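PDB 1Q35: iron binding protein FbpA from Mannheimia haemolytica, which binds ferric iron in the periplasm, as a solute-binding protein that probably hands the metal on to an uptake system. Local coordinates for residues M64-A69 with G233-K238; G118-D123 with E152-E157. All blocks are in the same frame, centred on the assembly; numbering follows the deposited sequence. Where two conformers were deposited one is given.

Contact 1 of 2, residues M64-A69 with G233-K238; sequences MEIVNA and GVVIAK
No ring or other flat group takes part where I66 and V67 meet V235: there are no faces or edges to match, just branched aliphatic chains pressing methyl against methyl. An aromatic ring stands beside the contact: W95, from an adjoining loop, touches V235 and also M64. Helix 60-68 here lies against strand 228-236, part of the mixed sheet of a periplasmic binding-protein fold, and the backbones stay well apart, with 8.1 Å between V67 CA and V235 CA. V235 sends its two methyls to different helix residues. Its CG2 comes within 3.9 Å of I66 CG2, the two side chains meeting at a slant. In I66, chi1 of -67° sets CG1 beside the backbone N and leaves CG2 opposite it. The second V235 methyl, CG1, makes a looser approach of 4.3 Å to V67 CG2. V235 was deposited in two conformers, so these details hold for one of them. L55 of strand 54-57 extends the same apolar patch: its side chain touches both I66 and V235, and its backbone is hydrogen-bonded to that of V235. Beyond the helix, K238 forms a salt bridge with D70. Between the two segments themselves there is no hydrogen bond, which implies that the helix meets this strand through van der Waals and hydrophobic contact, without a directional bond to fix the fit.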
loop_
_atom_site.group_PDB
_atom_site.type_symbol
_atom_site.label_atom_id
_atom_site.label_comp_id
_atom_site.label_asym_id
_atom_site.label_seq_id
_atom_site.Cartn_x
_atom_site.Cartn_y
_atom_site.Cartn_z
ATOM N N MET A 64 1.383 12.357 -1.669
ATOM C CA MET A 64 0.824 13.658 -2.024
ATOM C C MET A 64 0.824 14.616 -0.836
ATOM O O MET A 64 0.980 15.814 -1.028
ATOM C CB MET A 64 -0.576 13.516 -2.627
ATOM C CG MET A 64 -0.603 12.777 -3.950
ATOM S SD MET A 64 0.629 13.346 -5.149
ATOM C CE MET A 64 0.191 15.064 -5.306
ATOM N N GLU A 65 0.707 14.112 0.390
ATOM C CA GLU A 65 0.873 14.955 1.575
ATOM C C GLU A 65 2.250 15.623 1.541
ATOM O O GLU A 65 2.378 16.829 1.771
ATOM C CB GLU A 65 0.728 14.140 2.863
ATOM C CG GLU A 65 0.867 14.971 4.134
ATOM C CD GLU A 65 0.966 14.139 5.400
ATOM O OE1 GLU A 65 1.167 14.738 6.482
ATOM O OE2 GLU A 65 0.846 12.895 5.325
ATOM N N ILE A 66 3.274 14.831 1.242
ATOM C CA ILE A 66 4.655 15.309 1.207
ATOM C C ILE A 66 4.858 16.299 0.064
ATOM O O ILE A 66 5.418 17.385 0.255
ATOM C CB ILE A 66 5.627 14.103 1.085
ATOM C CG1 ILE A 66 5.587 13.256 2.363
ATOM C CG2 ILE A 66 7.051 14.573 0.799
ATOM C CD1 ILE A 66 6.078 11.835 2.184
ATOM N N VAL A 67 4.383 15.933 -1.116
ATOM C CA VAL A 67 4.565 16.742 -2.312
ATOM C C VAL A 67 3.781 18.058 -2.211
ATOM O O VAL A 67 4.319 19.123 -2.537
ATOM C CB VAL A 67 4.181 15.931 -3.567
ATOM C CG1 VAL A 67 4.132 16.806 -4.813
ATOM C CG2 VAL A 67 5.176 14.783 -3.762
ATOM N N ASN A 68 2.542 17.990 -1.725
ATOM C CA ASN A 68 1.697 19.178 -1.545
ATOM C C ASN A 68 2.252 20.150 -0.514
ATOM O O ASN A 68 1.997 21.354 -0.600
ATOM C CB ASN A 68 0.277 18.797 -1.107
ATOM C CG ASN A 68 -0.535 18.130 -2.208
ATOM O OD1 ASN A 68 -0.188 18.184 -3.384
ATOM N ND2 ASN A 68 -1.632 17.483 -1.811
ATOM N N ALA A 69 2.996 19.629 0.458
ATOM C CA ALA A 69 3.626 20.446 1.497
ATOM C C ALA A 69 4.961 21.049 1.038
ATOM O O ALA A 69 5.676 21.651 1.844
ATOM C CB ALA A 69 3.828 19.619 2.759
ATOM N N GLY A 233 6.323 3.783 -3.120
ATOM C CA GLY A 233 6.954 4.810 -3.911
ATOM C C GLY A 233 8.067 5.517 -3.195
ATOM O O GLY A 233 8.562 5.073 -2.155
ATOM N N VAL A 234 8.467 6.643 -3.768
ATOM C CA VAL A 234 9.612 7.365 -3.261
ATOM C C VAL A 234 9.563 8.817 -3.694
ATOM O O VAL A 234 9.079 9.144 -4.783
ATOM C CB VAL A 234 10.928 6.687 -3.703
ATOM C CG1 VAL A 234 11.106 6.725 -5.220
ATOM C CG2 VAL A 234 12.109 7.293 -2.992
ATOM N N VAL A 235 10.035 9.672 -2.794
ATOM C CA VAL A 235 10.266 11.082 -3.062
ATOM C C VAL A 235 11.692 11.417 -2.622
ATOM O O VAL A 235 12.213 10.833 -1.664
ATOM C CB VAL A 235 9.252 12.003 -2.349
ATOM C CG1 VAL A 235 7.829 11.584 -2.663
ATOM C CG2 VAL A 235 9.487 12.033 -0.854
ATOM N N ILE A 236 12.331 12.345 -3.327
ATOM C CA ILE A 236 13.593 12.924 -2.880
ATOM C C ILE A 236 13.261 14.241 -2.182
ATOM O O ILE A 236 12.567 15.091 -2.733
ATOM C CB ILE A 236 14.591 13.081 -4.052
ATOM C CG1 ILE A 236 15.047 11.686 -4.501
ATOM C CG2 ILE A 236 15.787 13.942 -3.633
ATOM C CD1 ILE A 236 16.087 11.657 -5.598
ATOM N N ALA A 237 13.716 14.371 -0.940
ATOM C CA ALA A 237 13.412 15.529 -0.118
ATOM C C ALA A 237 13.967 16.816 -0.724
ATOM O O ALA A 237 15.031 16.817 -1.362
ATOM C CB ALA A 237 13.958 15.331 1.283
ATOM N N LYS A 238 13.255 17.914 -0.491
ATOM C CA LYS A 238 13.588 19.211 -1.079
ATOM C C LYS A 238 15.035 19.617 -0.808
ATOM O O LYS A 238 15.705 20.165 -1.683
ATOM C CB LYS A 238 12.648 20.297 -0.541
ATOM C CG LYS A 238 12.928 21.698 -1.096
ATOM C CD LYS A 238 11.872 22.695 -0.665
ATOM C CE LYS A 238 12.128 24.071 -1.255
ATOM N NZ LYS A 238 11.212 25.090 -0.668
#

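Contact 2 of 2, residues G118-D123 with E152-E157; sequences GFDYLD and EHYGIE
Y154, on helix 141-168, reaches across to L122 and D120, which belong to an Asx turn at the start of the 3-10 segment 121-123. Its CB leaves the helix toward that loop, and with chi1 at -55° CG lies opposite the carbonyl carbon and beside the backbone N; the side chain comes from the direction opposite to those of L122 and D120. On the way, H153 CB sits over the middle of one ring face, 3.7 Å above its plane. The far part of the ring meets L122: CE1 is 4.0 Å from L122 CD1 and CZ is 3.7 Å from the same methyl, which approaches obliquely. At the tip, OH comes within 3.5 Å of L122 CD1. D120 makes no direct hydrogen bond to this hydroxyl. A water at the ring edge, in the ring plane, lies 2.8 Å from Y154 OH and donates to D120 OD1, bridging helix and loop at the surface. M150 and F162 of the same helix also touch L122, so the leucine covers more of that helix than Y154 alone. D120 OD1 has a second donor besides the water: L122 N, 2.9 Å away along a nearly straight 176° bond.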
loop_
_atom_site.group_PDB
_atom_site.type_symbol
_atom_site.label_atom_id
_atom_site.label_comp_id
_atom_site.label_asym_id
_atom_site.label_seq_id
_atom_site.Cartn_x
_atom_site.Cartn_y
_atom_site.Cartn_z
ATOM N N GLY A 118 -18.247 -10.113 -9.885
ATOM C CA GLY A 118 -19.154 -9.027 -9.557
ATOM C C GLY A 118 -19.104 -8.586 -8.105
ATOM O O GLY A 118 -19.644 -7.536 -7.775
ATOM N N PHE A 119 -18.462 -9.364 -7.237
ATOM C CA PHE A 119 -18.381 -9.018 -5.817
ATOM C C PHE A 119 -17.571 -7.742 -5.610
ATOM O O PHE A 119 -16.500 -7.579 -6.171
ATOM C CB PHE A 119 -17.777 -10.170 -5.010
ATOM C CG PHE A 119 -18.079 -10.103 -3.538
ATOM C CD1 PHE A 119 -19.120 -10.847 -2.995
ATOM C CD2 PHE A 119 -17.331 -9.292 -2.687
ATOM C CE1 PHE A 119 -19.399 -10.797 -1.637
ATOM C CE2 PHE A 119 -17.610 -9.245 -1.322
ATOM C CZ PHE A 119 -18.644 -9.992 -0.805
ATOM N N ASP A 120 -18.090 -6.862 -4.766
ATOM C CA ASP A 120 -17.564 -5.515 -4.573
ATOM C C ASP A 120 -17.234 -5.328 -3.094
ATOM O O ASP A 120 -17.848 -5.957 -2.232
ATOM C CB ASP A 120 -18.656 -4.529 -4.996
ATOM C CG ASP A 120 -18.156 -3.123 -5.227
ATOM O OD1 ASP A 120 -17.582 -2.503 -4.303
ATOM O OD2 ASP A 120 -18.369 -2.543 -6.312
ATOM N N TYR A 121 -16.278 -4.451 -2.792
ATOM C CA TYR A 121 -16.107 -3.955 -1.418
ATOM C C TYR A 121 -17.452 -3.625 -0.771
ATOM O O TYR A 121 -17.679 -3.943 0.392
ATOM C CB TYR A 121 -15.224 -2.700 -1.387
ATOM C CG TYR A 121 -13.876 -2.913 -2.024
ATOM C CD1 TYR A 121 -12.828 -3.489 -1.318
ATOM C CD2 TYR A 121 -13.657 -2.573 -3.356
ATOM C CE1 TYR A 121 -11.594 -3.705 -1.913
ATOM C CE2 TYR A 121 -12.432 -2.794 -3.960
ATOM C CZ TYR A 121 -11.407 -3.354 -3.235
ATOM O OH TYR A 121 -10.200 -3.585 -3.846
ATOM N N LEU A 122 -18.327 -2.976 -1.532
ATOM C CA LEU A 122 -19.635 -2.547 -1.040
ATOM C C LEU A 122 -20.465 -3.677 -0.457
ATOM O O LEU A 122 -21.280 -3.452 0.438
ATOM C CB LEU A 122 -20.439 -1.892 -2.162
ATOM C CG LEU A 122 -19.941 -0.535 -2.647
ATOM C CD1 LEU A 122 -20.623 -0.178 -3.952
ATOM C CD2 LEU A 122 -20.185 0.540 -1.590
ATOM N N ASP A 123 -20.297 -4.886 -0.978
ATOM C CA ASP A 123 -21.068 -6.024 -0.488
ATOM C C ASP A 123 -20.780 -6.337 0.979
ATOM O O ASP A 123 -21.659 -6.826 1.682
ATOM C CB ASP A 123 -20.868 -7.230 -1.404
ATOM C CG ASP A 123 -21.470 -6.989 -2.763
ATOM O OD1 ASP A 123 -20.769 -7.101 -3.769
ATOM O OD2 ASP A 123 -22.641 -6.596 -2.925
ATOM N N GLU A 152 -14.504 9.232 -4.548
ATOM C CA GLU A 152 -14.440 9.665 -5.947
ATOM C C GLU A 152 -15.570 9.033 -6.762
ATOM O O GLU A 152 -16.200 9.693 -7.592
ATOM C CB GLU A 152 -13.080 9.310 -6.559
ATOM C CG GLU A 152 -12.831 9.902 -7.941
ATOM C CD GLU A 152 -12.449 11.372 -7.931
ATOM O OE1 GLU A 152 -12.574 12.045 -6.884
ATOM O OE2 GLU A 152 -12.020 11.872 -8.996
ATOM N N HIS A 153 -15.830 7.752 -6.520
ATOM C CA HIS A 153 -16.822 7.009 -7.286
ATOM C C HIS A 153 -18.261 7.265 -6.851
ATOM O O HIS A 153 -19.165 7.194 -7.677
ATOM C CB HIS A 153 -16.559 5.503 -7.187
ATOM C CG HIS A 153 -15.227 5.071 -7.715
ATOM N ND1 HIS A 153 -14.704 5.525 -8.909
ATOM C CD2 HIS A 153 -14.322 4.202 -7.214
ATOM C CE1 HIS A 153 -13.528 4.957 -9.112
ATOM N NE2 HIS A 153 -13.272 4.152 -8.097
ATOM N N TYR A 154 -18.485 7.526 -5.561
ATOM C CA TYR A 154 -19.834 7.473 -4.986
ATOM C C TYR A 154 -20.263 8.686 -4.179
ATOM O O TYR A 154 -21.446 8.808 -3.864
ATOM C CB TYR A 154 -19.961 6.261 -4.065
ATOM C CG TYR A 154 -19.621 4.942 -4.713
ATOM C CD1 TYR A 154 -18.610 4.145 -4.199
ATOM C CD2 TYR A 154 -20.301 4.492 -5.838
ATOM C CE1 TYR A 154 -18.282 2.936 -4.785
ATOM C CE2 TYR A 154 -19.986 3.276 -6.431
ATOM C CZ TYR A 154 -18.979 2.507 -5.898
ATOM O OH TYR A 154 -18.656 1.301 -6.462
ATOM N N GLY A 155 -19.323 9.548 -3.816
ATOM C CA GLY A 155 -19.604 10.666 -2.935
ATOM C C GLY A 155 -19.596 10.286 -1.461
ATOM O O GLY A 155 -19.535 9.100 -1.099
ATOM N N ILE A 156 -19.673 11.293 -0.599
ATOM C CA ILE A 156 -19.495 11.059 0.835
ATOM C C ILE A 156 -20.709 10.458 1.531
ATOM O O ILE A 156 -20.546 9.804 2.556
ATOM C CB ILE A 156 -18.991 12.315 1.596
ATOM C CG1 ILE A 156 -20.045 13.429 1.650
ATOM C CG2 ILE A 156 -17.684 12.793 0.989
ATOM C CD1 ILE A 156 -19.653 14.546 2.592
ATOM N N GLU A 157 -21.915 10.677 1.024
ATOM C CA GLU A 157 -23.097 10.096 1.670
ATOM C C GLU A 157 -23.100 8.571 1.525
ATOM O O GLU A 157 -23.259 7.840 2.506
ATOM C CB GLU A 157 -24.391 10.690 1.110
ATOM C CG GLU A 157 -24.639 12.119 1.553
ATOM C CD GLU A 157 -25.931 12.703 1.002
ATOM O OE1 GLU A 157 -26.577 12.071 0.135
ATOM O OE2 GLU A 157 -26.295 13.818 1.441
HETATM O O HOH W 1 -16.740 0.039 -4.781
#

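Starting at the N terminus, the chain passes helix 60-68, half of contact 1, then runs through the long strand 96-108 to the loop 118-123. Contact 2 closes first: after 28 intervening residues, segment 152-157 of helix 141-168 comes back beside that loop. Contact 1 closes only when strand 228-236 returns to helix 60-68, after 163 residues, so the shorter loop sits wholly within the longer one and nothing crosses. Of the tyrosines seen to bind ferric iron in this protein, though no metal is bound here, Y142 falls in both loops and Y198 and Y199 in the outer one alone. The centres of the two contacts lie about 29 Å apart, contact 1 joining helix to sheet and contact 2 a surface loop to a long helix.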